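JamJ (Lyngbya majuscula, PDB 5DOZ) binds NADPH as an enoyl reductase of a polyketide synthase pathway and probably forms a cyclopropane ring on a substrate carried by an acyl carrier protein. Local coordinates at residues E251-K254 with R255-S259; Q173-F177 with W178-V182; A122-A125 with N126-L129; I51-L55 with G56-E60. All coordinates share one frame; numbering follows the deposited sequence.

Contact 1. Residues E251-K254 with R255-S259; sequences EISK and RKIWS. With NDP (NADPH dihydro-nicotinamide-adenine-dinucleotide phosphate), chain E.
Ile257 lays its CG2 methyl along the aliphatic part of Glu251, with CG2 3.7 Å from Glu251 CG. The two side chains run past each other in opposite directions. This loop follows strand 247-251 of the Rossmann fold and forms part of the NADPH pocket. The same methyl also meets Ser253 CB at 3.9 Å. Ile257 also touches Tyr272 and Pro274 of strand 271-274. Ser253 puts its OG over the centre of one face of the Arg255 guanidinium. Ser253 OG lies 3.1 Å from Arg255 O, but whether its proton goes there is not settled. Thr231 OG1 is hydrogen-bonded to Arg255 O. The Arg255 chain bends at chi3 (-47°), and the guanidinium meets the cofactor at its edge. Water 1 also lies in the guanidinium plane. It donates to Ser253 O and has a weak bond from Arg255 NH1, so it ties backbone and side chain to the ribose hydroxyl O2D. Ile252 O takes the nicotinamide amide N7N at 3.1 Å, which should restrain the rotation of that amide. Lys254 brings NZ to 3.5 Å from NADPH C2N. Arg255 NH1 bonds the ribose O3D at 2.8 Å, nearly straight at 167°.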
loop_
_atom_site.group_PDB
_atom_site.type_symbol
_atom_site.label_atom_id
_atom_site.label_comp_id
_atom_site.label_asym_id
_atom_site.label_seq_id
_atom_site.Cartn_x
_atom_site.Cartn_y
_atom_site.Cartn_z
ATOM N N GLU A 251 -4.442 1.983 -12.015
ATOM C CA GLU A 251 -5.560 1.681 -11.135
ATOM C C GLU A 251 -5.123 0.644 -10.103
ATOM O O GLU A 251 -4.694 -0.446 -10.475
ATOM C CB GLU A 251 -6.744 1.158 -11.956
ATOM C CG GLU A 251 -7.960 0.791 -11.128
ATOM C CD GLU A 251 -8.640 2.001 -10.520
ATOM O OE1 GLU A 251 -9.199 2.814 -11.290
ATOM O OE2 GLU A 251 -8.617 2.132 -9.270
ATOM N N ILE A 252 -5.222 0.986 -8.817
ATOM C CA ILE A 252 -4.802 0.069 -7.740
ATOM C C ILE A 252 -5.976 -0.402 -6.879
ATOM O O ILE A 252 -5.791 -1.130 -5.897
ATOM C CB ILE A 252 -3.680 0.671 -6.845
ATOM C CG1 ILE A 252 -4.223 1.782 -5.936
ATOM C CG2 ILE A 252 -2.520 1.168 -7.701
ATOM C CD1 ILE A 252 -3.229 2.300 -4.919
ATOM N N SER A 253 -7.177 0.004 -7.280
ATOM C CA SER A 253 -8.403 -0.220 -6.516
ATOM C C SER A 253 -8.684 -1.685 -6.193
ATOM O O SER A 253 -8.921 -2.027 -5.031
ATOM C CB SER A 253 -9.592 0.383 -7.262
ATOM O OG SER A 253 -10.818 -0.045 -6.707
ATOM N N LYS A 254 -8.664 -2.539 -7.219
ATOM C CA LYS A 254 -8.975 -3.975 -7.068
ATOM C C LYS A 254 -10.442 -4.242 -6.692
ATOM O O LYS A 254 -10.786 -5.340 -6.249
ATOM C CB LYS A 254 -8.049 -4.645 -6.042
ATOM C CG LYS A 254 -6.562 -4.475 -6.313
ATOM C CD LYS A 254 -5.724 -5.226 -5.290
ATOM C CE LYS A 254 -5.812 -4.610 -3.901
ATOM N NZ LYS A 254 -4.629 -4.988 -3.085
ATOM N N ARG A 255 -11.295 -3.233 -6.858
ATOM C CA ARG A 255 -12.721 -3.363 -6.555
ATOM C C ARG A 255 -13.506 -2.629 -7.623
ATOM O O ARG A 255 -13.300 -1.426 -7.829
ATOM C CB ARG A 255 -13.077 -2.764 -5.184
ATOM C CG ARG A 255 -12.292 -3.291 -3.992
ATOM C CD ARG A 255 -12.692 -2.590 -2.692
ATOM N NE ARG A 255 -12.762 -1.125 -2.801
ATOM C CZ ARG A 255 -11.732 -0.291 -2.655
ATOM N NH1 ARG A 255 -10.511 -0.753 -2.400
ATOM N NH2 ARG A 255 -11.922 1.019 -2.769
ATOM N N LYS A 256 -14.399 -3.358 -8.293
ATOM C CA LYS A 256 -15.280 -2.800 -9.320
ATOM C C LYS A 256 -14.536 -1.901 -10.311
ATOM O O LYS A 256 -14.860 -0.720 -10.462
ATOM C CB LYS A 256 -16.458 -2.049 -8.678
ATOM C CG LYS A 256 -17.281 -2.870 -7.692
ATOM C CD LYS A 256 -18.184 -3.880 -8.384
ATOM C CE LYS A 256 -19.012 -4.654 -7.368
ATOM N NZ LYS A 256 -19.858 -5.702 -8.005
ATOM N N ILE A 257 -13.536 -2.469 -10.979
ATOM C CA ILE A 257 -12.757 -1.736 -11.983
ATOM C C ILE A 257 -13.206 -2.059 -13.414
ATOM O O ILE A 257 -13.796 -3.109 -13.668
ATOM C CB ILE A 257 -11.233 -1.975 -11.830
ATOM C CG1 ILE A 257 -10.878 -3.454 -12.057
ATOM C CG2 ILE A 257 -10.749 -1.481 -10.467
ATOM C CD1 ILE A 257 -9.440 -3.692 -12.475
ATOM N N TRP A 258 -12.932 -1.139 -14.333
ATOM C CA TRP A 258 -13.219 -1.334 -15.753
ATOM C C TRP A 258 -12.233 -2.330 -16.358
ATOM O O TRP A 258 -11.079 -2.416 -15.924
ATOM C CB TRP A 258 -13.131 0.002 -16.497
ATOM C CG TRP A 258 -14.259 0.969 -16.213
ATOM C CD1 TRP A 258 -15.113 0.957 -15.142
ATOM C CD2 TRP A 258 -14.629 2.105 -17.002
ATOM N NE1 TRP A 258 -15.997 2.005 -15.226
ATOM C CE2 TRP A 258 -15.723 2.726 -16.358
ATOM C CE3 TRP A 258 -14.143 2.658 -18.194
ATOM C CZ2 TRP A 258 -16.339 3.875 -16.867
ATOM C CZ3 TRP A 258 -14.758 3.801 -18.701
ATOM C CH2 TRP A 258 -15.845 4.397 -18.033
ATOM N N SER A 259 -12.695 -3.089 -17.352
ATOM C CA SER A 259 -11.839 -4.049 -18.049
ATOM C C SER A 259 -11.085 -3.357 -19.183
ATOM O O SER A 259 -11.337 -2.184 -19.476
ATOM C CB SER A 259 -12.660 -5.236 -18.566
ATOM O OG SER A 259 -13.712 -4.806 -19.410
HETATM P PA NDP E . -5.691 4.540 3.031
HETATM O O1A NDP E . -6.846 4.098 3.909
HETATM O O2A NDP E . -4.431 5.080 3.653
HETATM O O5B NDP E . -6.223 5.679 2.028
HETATM C C5B NDP E . -7.609 5.894 1.787
HETATM C C4B NDP E . -7.769 7.361 1.428
HETATM O O4B NDP E . -8.913 7.512 0.581
HETATM C C3B NDP E . -8.011 8.253 2.641
HETATM O O3B NDP E . -6.804 8.848 3.128
HETATM C C2B NDP E . -8.904 9.337 2.099
HETATM O O2B NDP E . -8.089 10.442 1.741
HETATM C C1B NDP E . -9.506 8.785 0.819
HETATM N N9A NDP E . -10.967 8.622 0.935
HETATM C C8A NDP E . -11.634 8.110 1.981
HETATM N N7A NDP E . -12.964 8.111 1.740
HETATM C C5A NDP E . -13.154 8.632 0.512
HETATM C C6A NDP E . -14.309 8.921 -0.368
HETATM N N6A NDP E . -15.569 8.640 0.029
HETATM N N1A NDP E . -14.062 9.474 -1.583
HETATM C C2A NDP E . -12.815 9.761 -2.002
HETATM N N3A NDP E . -11.726 9.521 -1.249
HETATM C C4A NDP E . -11.832 8.968 -0.013
HETATM O O3 NDP E . -5.347 3.351 2.002
HETATM P PN NDP E . -3.994 3.175 1.146
HETATM O O1N NDP E . -3.427 4.516 0.787
HETATM O O2N NDP E . -3.121 2.164 1.836
HETATM O O5D NDP E . -4.529 2.497 -0.215
HETATM C C5D NDP E . -5.517 3.131 -1.038
HETATM C C4D NDP E . -6.250 2.094 -1.888
HETATM O O4D NDP E . -5.328 1.303 -2.643
HETATM C C3D NDP E . -7.042 1.108 -1.052
HETATM O O3D NDP E . -8.259 0.846 -1.747
HETATM C C2D NDP E . -6.174 -0.136 -1.007
HETATM O O2D NDP E . -6.906 -1.351 -0.782
HETATM C C1D NDP E . -5.492 -0.090 -2.361
HETATM N N1N NDP E . -4.188 -0.755 -2.360
HETATM C C2N NDP E . -3.911 -1.591 -3.370
HETATM C C3N NDP E . -2.619 -2.048 -3.605
HETATM C C7N NDP E . -2.310 -2.776 -4.883
HETATM O O7N NDP E . -1.398 -3.584 -4.933
HETATM N N7N NDP E . -3.050 -2.517 -5.958
HETATM C C4N NDP E . -1.576 -1.937 -2.512
HETATM C C5N NDP E . -1.955 -0.919 -1.535
HETATM C C6N NDP E . -3.259 -0.437 -1.440
HETATM P P2B NDP E . -8.697 11.916 1.631
HETATM O O1X NDP E . -9.286 12.195 2.995
HETATM O O2X NDP E . -7.483 12.723 1.292
HETATM O O3X NDP E . -9.712 11.832 0.518
HETATM O O HOH W 1 -8.489 -2.702 -2.322
#

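Contact 2. Residues Q173-F177 with W178-V182; sequences QLAQF and WGAEV
A Schellman motif closes helix 166-177 and leads into strand 181-186. Gly179 is the residue that leaves the helix, with positive phi (83°), which favours glycine. Gly179 N bonds Gln176 O at 3.0 Å, and the donor stands above the carbonyl plane. Ala180 N reaches back to Ala175 O, also at 3.0 Å. Trp178 N still makes the helical bond to Leu174 O, with a weak second one to Ala175 O. Trp178 CG is anti to its carbonyl carbon (chi1 -67°), which lays the indole alongside Leu174. Leu174 CB makes a CH-pi contact over the six-membered ring of Trp178, 4.2 Å from its centroid. Leu174 O lies over a face too, nearer the rim. Phe177 meets the five-membered ring obliquely, planes at 37°. Tyr143 and Tyr147 of helix 136-149 also meet the indole. With an alanine instead of Trp178, Leu174 and the two tyrosines would probably lose the ring they pack on, opening a gap beside the helix end. Ala175 CB touches Val182 CG2 at 3.7 Å. Gln176 CG touches the same methyl, its side chain crossing Val182 at about a right angle. This packs helix end on strand, as in the beta-alpha-beta crossover of a Rossmann fold.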
loop_
_atom_site.group_PDB
_atom_site.type_symbol
_atom_site.label_atom_id
_atom_site.label_comp_id
_atom_site.label_asym_id
_atom_site.label_seq_id
_atom_site.Cartn_x
_atom_site.Cartn_y
_atom_site.Cartn_z
ATOM N N GLN A 173 5.964 11.588 -2.758
ATOM C CA GLN A 173 7.423 11.596 -2.607
ATOM C C GLN A 173 8.153 11.127 -3.862
ATOM O O GLN A 173 9.130 11.738 -4.273
ATOM C CB GLN A 173 7.860 10.740 -1.418
ATOM C CG GLN A 173 7.712 11.427 -0.073
ATOM C CD GLN A 173 8.524 10.746 1.013
ATOM O OE1 GLN A 173 9.752 10.714 0.952
ATOM N NE2 GLN A 173 7.841 10.207 2.019
ATOM N N LEU A 174 7.676 10.042 -4.464
ATOM C CA LEU A 174 8.318 9.503 -5.658
ATOM C C LEU A 174 8.193 10.442 -6.854
ATOM O O LEU A 174 9.187 10.742 -7.515
ATOM C CB LEU A 174 7.796 8.099 -5.985
ATOM C CG LEU A 174 8.262 6.979 -5.043
ATOM C CD1 LEU A 174 7.654 5.651 -5.461
ATOM C CD2 LEU A 174 9.781 6.869 -5.010
ATOM N N ALA A 175 6.981 10.926 -7.110
ATOM C CA ALA A 175 6.734 11.803 -8.254
ATOM C C ALA A 175 7.576 13.081 -8.208
ATOM O O ALA A 175 8.146 13.484 -9.228
ATOM C CB ALA A 175 5.254 12.134 -8.372
ATOM N N GLN A 176 7.658 13.703 -7.031
ATOM C CA GLN A 176 8.427 14.941 -6.852
ATOM C C GLN A 176 9.932 14.712 -7.005
ATOM O O GLN A 176 10.615 15.494 -7.671
ATOM C CB GLN A 176 8.125 15.590 -5.493
ATOM C CG GLN A 176 6.709 16.139 -5.367
ATOM C CD GLN A 176 6.482 16.888 -4.067
ATOM O OE1 GLN A 176 6.856 16.420 -2.988
ATOM N NE2 GLN A 176 5.857 18.054 -4.162
ATOM N N PHE A 177 10.435 13.633 -6.401
ATOM C CA PHE A 177 11.851 13.267 -6.513
ATOM C C PHE A 177 12.230 12.900 -7.950
ATOM O O PHE A 177 13.389 13.042 -8.348
ATOM C CB PHE A 177 12.195 12.126 -5.544
ATOM C CG PHE A 177 13.625 11.656 -5.626
ATOM C CD1 PHE A 177 14.683 12.541 -5.424
ATOM C CD2 PHE A 177 13.913 10.319 -5.885
ATOM C CE1 PHE A 177 15.998 12.104 -5.497
ATOM C CE2 PHE A 177 15.225 9.873 -5.956
ATOM C CZ PHE A 177 16.270 10.766 -5.762
ATOM N N TRP A 178 11.251 12.440 -8.726
ATOM C CA TRP A 178 11.480 12.127 -10.134
ATOM C C TRP A 178 11.242 13.325 -11.065
ATOM O O TRP A 178 11.352 13.202 -12.285
ATOM C CB TRP A 178 10.696 10.880 -10.563
ATOM C CG TRP A 178 11.188 9.614 -9.887
ATOM C CD1 TRP A 178 12.431 9.400 -9.352
ATOM C CD2 TRP A 178 10.454 8.395 -9.688
ATOM N NE1 TRP A 178 12.510 8.132 -8.824
ATOM C CE2 TRP A 178 11.314 7.492 -9.019
ATOM C CE3 TRP A 178 9.155 7.979 -10.007
ATOM C CZ2 TRP A 178 10.915 6.196 -8.661
ATOM C CZ3 TRP A 178 8.758 6.691 -9.656
ATOM C CH2 TRP A 178 9.635 5.817 -8.989
ATOM N N GLY A 179 10.925 14.480 -10.483
ATOM C CA GLY A 179 10.816 15.729 -11.243
ATOM C C GLY A 179 9.489 15.963 -11.941
ATOM O O GLY A 179 9.349 16.922 -12.701
ATOM N N ALA A 180 8.520 15.085 -11.686
ATOM C CA ALA A 180 7.170 15.227 -12.226
ATOM C C ALA A 180 6.419 16.346 -11.517
ATOM O O ALA A 180 6.768 16.725 -10.396
ATOM C CB ALA A 180 6.407 13.917 -12.097
ATOM N N GLU A 181 5.389 16.862 -12.184
ATOM C CA GLU A 181 4.534 17.916 -11.647
ATOM C C GLU A 181 3.281 17.288 -11.036
ATOM O O GLU A 181 2.442 16.749 -11.755
ATOM C CB GLU A 181 4.162 18.906 -12.762
ATOM C CG GLU A 181 3.536 20.203 -12.266
ATOM C CD GLU A 181 3.183 21.170 -13.382
ATOM O OE1 GLU A 181 4.029 21.412 -14.274
ATOM O OE2 GLU A 181 2.054 21.709 -13.357
ATOM N N VAL A 182 3.164 17.364 -9.709
ATOM C CA VAL A 182 2.088 16.704 -8.970
ATOM C C VAL A 182 0.795 17.523 -8.915
ATOM O O VAL A 182 0.809 18.723 -8.623
ATOM C CB VAL A 182 2.531 16.332 -7.531
ATOM C CG1 VAL A 182 1.381 15.721 -6.737
ATOM C CG2 VAL A 182 3.705 15.370 -7.563
#

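Contact 3. Residues A122-A125 with N126-L129; sequences AKPA and NLKL
This is a local surface contact round a type I beta turn, Pro124 to Leu127, in the link between strand 120-122 and helix 129-132. Leu127 N closes the turn on Pro124 O at 3.0 Å. The bond is fairly straight at the hydrogen (160°), but the donor lies above the carbonyl plane. On the apolar side, the Pro124 ring meets the end of Leu127, with CG 3.8 Å from Leu127 CD1. Asn126 returns toward the proline. Its CG sits between the backbone N and the carbonyl carbon (chi1 65°), and Asn126 OD1 comes to 3.7 Å from Pro124 CB. Lys123 reaches across to the residues after the turn. Its chain leaves extended and then bends at chi3 and chi4. Lys123 CE comes to 3.1 Å from Leu127 O, a close carbon-to-oxygen approach. Lys123 CD lies 3.8 Å from Leu129 CD2, and the two side chains cross at about a right angle. The charged end forms a salt bridge with Glu99 OE2. A serine in place of Lys123 would probably leave the Glu99 carboxylate without its mate and Leu129 without the aliphatic chain it packs on. Around the turn, Pro124 rests on Met101 of strand 99-103. Asn126 ND2 bonds weakly to Phe299 O of helix 296-300. Lys128, at the N-cap of helix 129-132, gives its N-H to Glu131 OE1 of that helix.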
loop_
_atom_site.group_PDB
_atom_site.type_symbol
_atom_site.label_atom_id
_atom_site.label_comp_id
_atom_site.label_asym_id
_atom_site.label_seq_id
_atom_site.Cartn_x
_atom_site.Cartn_y
_atom_site.Cartn_z
ATOM N N ALA A 122 15.969 -6.030 3.489
ATOM C CA ALA A 122 16.748 -5.452 4.584
ATOM C C ALA A 122 16.189 -4.098 4.983
ATOM O O ALA A 122 15.835 -3.291 4.121
ATOM C CB ALA A 122 18.211 -5.319 4.181
ATOM N N LYS A 123 16.096 -3.858 6.288
ATOM C CA LYS A 123 15.755 -2.532 6.786
ATOM C C LYS A 123 16.938 -1.587 6.561
ATOM O O LYS A 123 18.086 -1.963 6.820
ATOM C CB LYS A 123 15.400 -2.575 8.276
ATOM C CG LYS A 123 14.822 -1.264 8.808
ATOM C CD LYS A 123 14.683 -1.242 10.322
ATOM C CE LYS A 123 15.857 -0.540 10.992
ATOM N NZ LYS A 123 17.107 -1.347 10.995
ATOM N N PRO A 124 16.664 -0.365 6.063
ATOM C CA PRO A 124 17.697 0.672 6.002
ATOM C C PRO A 124 18.169 1.015 7.411
ATOM O O PRO A 124 17.369 1.446 8.241
ATOM C CB PRO A 124 16.967 1.866 5.378
ATOM C CG PRO A 124 15.785 1.286 4.690
ATOM C CD PRO A 124 15.378 0.113 5.525
ATOM N N ALA A 125 19.459 0.811 7.668
ATOM C CA ALA A 125 20.031 0.876 9.017
ATOM C C ALA A 125 19.913 2.242 9.685
ATOM O O ALA A 125 19.877 2.329 10.915
ATOM C CB ALA A 125 21.485 0.418 8.996
ATOM N N ASN A 126 19.854 3.301 8.879
ATOM C CA ASN A 126 19.711 4.665 9.395
ATOM C C ASN A 126 18.295 5.001 9.891
ATOM O O ASN A 126 18.084 6.053 10.500
ATOM C CB ASN A 126 20.155 5.684 8.340
ATOM C CG ASN A 126 19.267 5.670 7.112
ATOM O OD1 ASN A 126 19.107 4.636 6.453
ATOM N ND2 ASN A 126 18.671 6.815 6.802
ATOM N N LEU A 127 17.336 4.111 9.635
ATOM C CA LEU A 127 15.946 4.316 10.059
ATOM C C LEU A 127 15.591 3.538 11.321
ATOM O O LEU A 127 16.215 2.521 11.628
ATOM C CB LEU A 127 14.973 3.926 8.939
ATOM C CG LEU A 127 14.940 4.774 7.665
ATOM C CD1 LEU A 127 14.054 4.111 6.627
ATOM C CD2 LEU A 127 14.462 6.191 7.946
ATOM N N LYS A 128 14.586 4.027 12.044
ATOM C CA LYS A 128 14.011 3.305 13.174
ATOM C C LYS A 128 13.043 2.253 12.653
ATOM O O LYS A 128 12.474 2.418 11.570
ATOM C CB LYS A 128 13.261 4.266 14.102
ATOM C CG LYS A 128 14.137 5.230 14.891
ATOM C CD LYS A 128 13.286 6.068 15.839
ATOM C CE LYS A 128 14.138 6.882 16.804
ATOM N NZ LYS A 128 14.727 8.091 16.158
ATOM N N LEU A 129 12.845 1.185 13.425
ATOM C CA LEU A 129 11.921 0.110 13.052
ATOM C C LEU A 129 10.564 0.672 12.654
ATOM O O LEU A 129 10.012 0.308 11.615
ATOM C CB LEU A 129 11.734 -0.891 14.204
ATOM C CG LEU A 129 12.842 -1.881 14.578
ATOM C CD1 LEU A 129 12.404 -2.725 15.769
ATOM C CD2 LEU A 129 13.241 -2.783 13.422
#

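Contact 4. Residues I51-L55 with G56-E60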
loop_
_atom_site.group_PDB
_atom_site.type_symbol
_atom_site.label_atom_id
_atom_site.label_comp_id
_atom_site.label_asym_id
_atom_site.label_seq_id
_atom_site.Cartn_x
_atom_site.Cartn_y
_atom_site.Cartn_z
ATOM N N ILE A 51 -9.287 -3.733 6.930
ATOM C CA ILE A 51 -10.603 -3.261 7.358
ATOM C C ILE A 51 -11.717 -3.928 6.551
ATOM O O ILE A 51 -12.703 -4.389 7.122
ATOM C CB ILE A 51 -10.694 -1.722 7.278
ATOM C CG1 ILE A 51 -9.842 -1.097 8.387
ATOM C CG2 ILE A 51 -12.141 -1.243 7.368
ATOM C CD1 ILE A 51 -9.684 0.399 8.249
ATOM N N LEU A 52 -11.543 -3.989 5.233
ATOM C CA LEU A 52 -12.471 -4.690 4.344
ATOM C C LEU A 52 -12.729 -6.121 4.802
ATOM O O LEU A 52 -13.886 -6.549 4.881
ATOM C CB LEU A 52 -11.949 -4.694 2.900
ATOM C CG LEU A 52 -11.880 -3.364 2.141
ATOM C CD1 LEU A 52 -11.337 -3.581 0.733
ATOM C CD2 LEU A 52 -13.232 -2.666 2.087
ATOM N N ASN A 53 -11.652 -6.852 5.102
ATOM C CA ASN A 53 -11.748 -8.216 5.636
ATOM C C ASN A 53 -12.470 -8.290 6.977
ATOM O O ASN A 53 -13.260 -9.206 7.214
ATOM C CB ASN A 53 -10.361 -8.849 5.767
ATOM C CG ASN A 53 -9.829 -9.367 4.448
ATOM O OD1 ASN A 53 -10.593 -9.802 3.584
ATOM N ND2 ASN A 53 -8.512 -9.327 4.284
ATOM N N ALA A 54 -12.189 -7.327 7.851
ATOM C CA ALA A 54 -12.813 -7.274 9.165
ATOM C C ALA A 54 -14.331 -7.079 9.053
ATOM O O ALA A 54 -15.089 -7.608 9.864
ATOM C CB ALA A 54 -12.180 -6.180 10.008
ATOM N N LEU A 55 -14.759 -6.336 8.034
ATOM C CA LEU A 55 -16.182 -6.119 7.767
ATOM C C LEU A 55 -16.764 -7.206 6.861
ATOM O O LEU A 55 -17.969 -7.237 6.611
ATOM C CB LEU A 55 -16.417 -4.726 7.171
ATOM C CG LEU A 55 -15.983 -3.528 8.027
ATOM C CD1 LEU A 55 -16.257 -2.217 7.300
ATOM C CD2 LEU A 55 -16.662 -3.541 9.394
ATOM N N GLY A 56 -15.896 -8.094 6.380
ATOM C CA GLY A 56 -16.297 -9.243 5.574
ATOM C C GLY A 56 -16.725 -8.878 4.171
ATOM O O GLY A 56 -17.785 -9.302 3.710
ATOM N N MET A 57 -15.888 -8.110 3.483
ATOM C CA MET A 57 -16.247 -7.565 2.178
ATOM C C MET A 57 -15.379 -8.091 1.036
ATOM O O MET A 57 -15.459 -7.596 -0.090
ATOM C CB MET A 57 -16.231 -6.036 2.225
ATOM C CG MET A 57 -17.332 -5.457 3.100
ATOM S SD MET A 57 -17.174 -3.679 3.339
ATOM C CE MET A 57 -18.826 -3.292 3.923
ATOM N N LEU A 58 -14.559 -9.094 1.330
ATOM C CA LEU A 58 -13.755 -9.767 0.308
ATOM C C LEU A 58 -13.908 -11.284 0.406
ATOM O O LEU A 58 -12.983 -12.034 0.090
ATOM C CB LEU A 58 -12.280 -9.362 0.423
ATOM C CG LEU A 58 -11.893 -7.933 0.025
ATOM C CD1 LEU A 58 -10.508 -7.586 0.561
ATOM C CD2 LEU A 58 -11.957 -7.743 -1.485
ATOM N N GLN A 59 -15.091 -11.723 0.831
ATOM C CA GLN A 59 -15.364 -13.136 1.091
ATOM C C GLN A 59 -15.221 -14.040 -0.132
ATOM O O GLN A 59 -14.748 -15.172 -0.014
ATOM C CB GLN A 59 -16.745 -13.315 1.727
ATOM C CG GLN A 59 -16.802 -12.881 3.182
ATOM C CD GLN A 59 -18.088 -13.288 3.872
ATOM O OE1 GLN A 59 -18.527 -14.436 3.768
ATOM N NE2 GLN A 59 -18.694 -12.350 4.595
ATOM N N GLU A 60 -15.629 -13.544 -1.299
ATOM C CA GLU A 60 -15.496 -14.317 -2.532
ATOM C C GLU A 60 -14.038 -14.314 -2.983
ATOM O O GLU A 60 -13.460 -15.373 -3.247
ATOM C CB GLU A 60 -16.415 -13.767 -3.631
ATOM C CG GLU A 60 -16.835 -14.799 -4.675
ATOM C CD GLU A 60 -15.905 -14.875 -5.879
ATOM O OE1 GLU A 60 -14.730 -14.453 -5.785
ATOM O OE2 GLU A 60 -16.352 -15.367 -6.935
HETATM O O HOH W 2 -13.457 -10.421 3.452
#
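Asn53 OD1 is gripped by two hydrogen bonds while Leu58 packs against it. Water 2 donates to Asn53 OD1 at 2.9 Å, and Asn62 ND2 of helix 59-64 is the other partner. The water in turn accepts from Leu58 N at 2.7 Å, so it bridges the asparagine side chain to the following backbone. Leu58 CB approaches Asn53 OD1 to 3.6 Å. With CG anti to the carbonyl carbon (chi1 -79°), the Asn53 amide swings forward to meet Leu58, obliquely. The two bonds to OD1 should hold the amide against rotation. The backbone here forms a Schellman motif after helix 48-54. Met57 N bonds Leu52 O at 2.9 Å, from above the carbonyl plane. Gly56 N makes a weak bond to Asn53 O. Gly56 has positive phi (73°), which favours glycine. A beta carbon there would also clash with Leu55 O. The chain then turns away toward helix 59-64. Gln59 NE2 adds a weak bond back to Gly56 O. Apolar groups pack beside the turn. Leu58 CD1 meets Leu52 CB at 4.0 Å, with the two leucines crossing at a slant. Met57 runs on extended beyond CG, and its sulfur reaches Leu55. Met57 SD is 4.0 Å from Leu55 CB and 4.3 Å from Leu52 CD2. Ile51 faces helix 317-326, touching Phe321, Leu324 and Gln325. Leu55 also rests on Gln325 of that helix.

The four contacts follow one another along the chain, and none nests or crosses. Contact 4 comes first and turns the chain between helices 48-54 and 59-64. Contact 3 then closes the turn from strand 120-122 to helix 129-132. Contact 2 joins helix 166-177 to strand 181-186 in the parallel sheet. Contact 1 follows strand 247-251 of that same sheet and leads on to helix 260-266. Contacts 1 and 4 touch: Arg255 CD packs on Leu52 CD1 at 3.8 Å, bringing helix 48-54 against the cofactor loop. The others stay apart. Contacts 2 and 4 lie on opposite sides of the chain's centre, with centres about 34 Å apart.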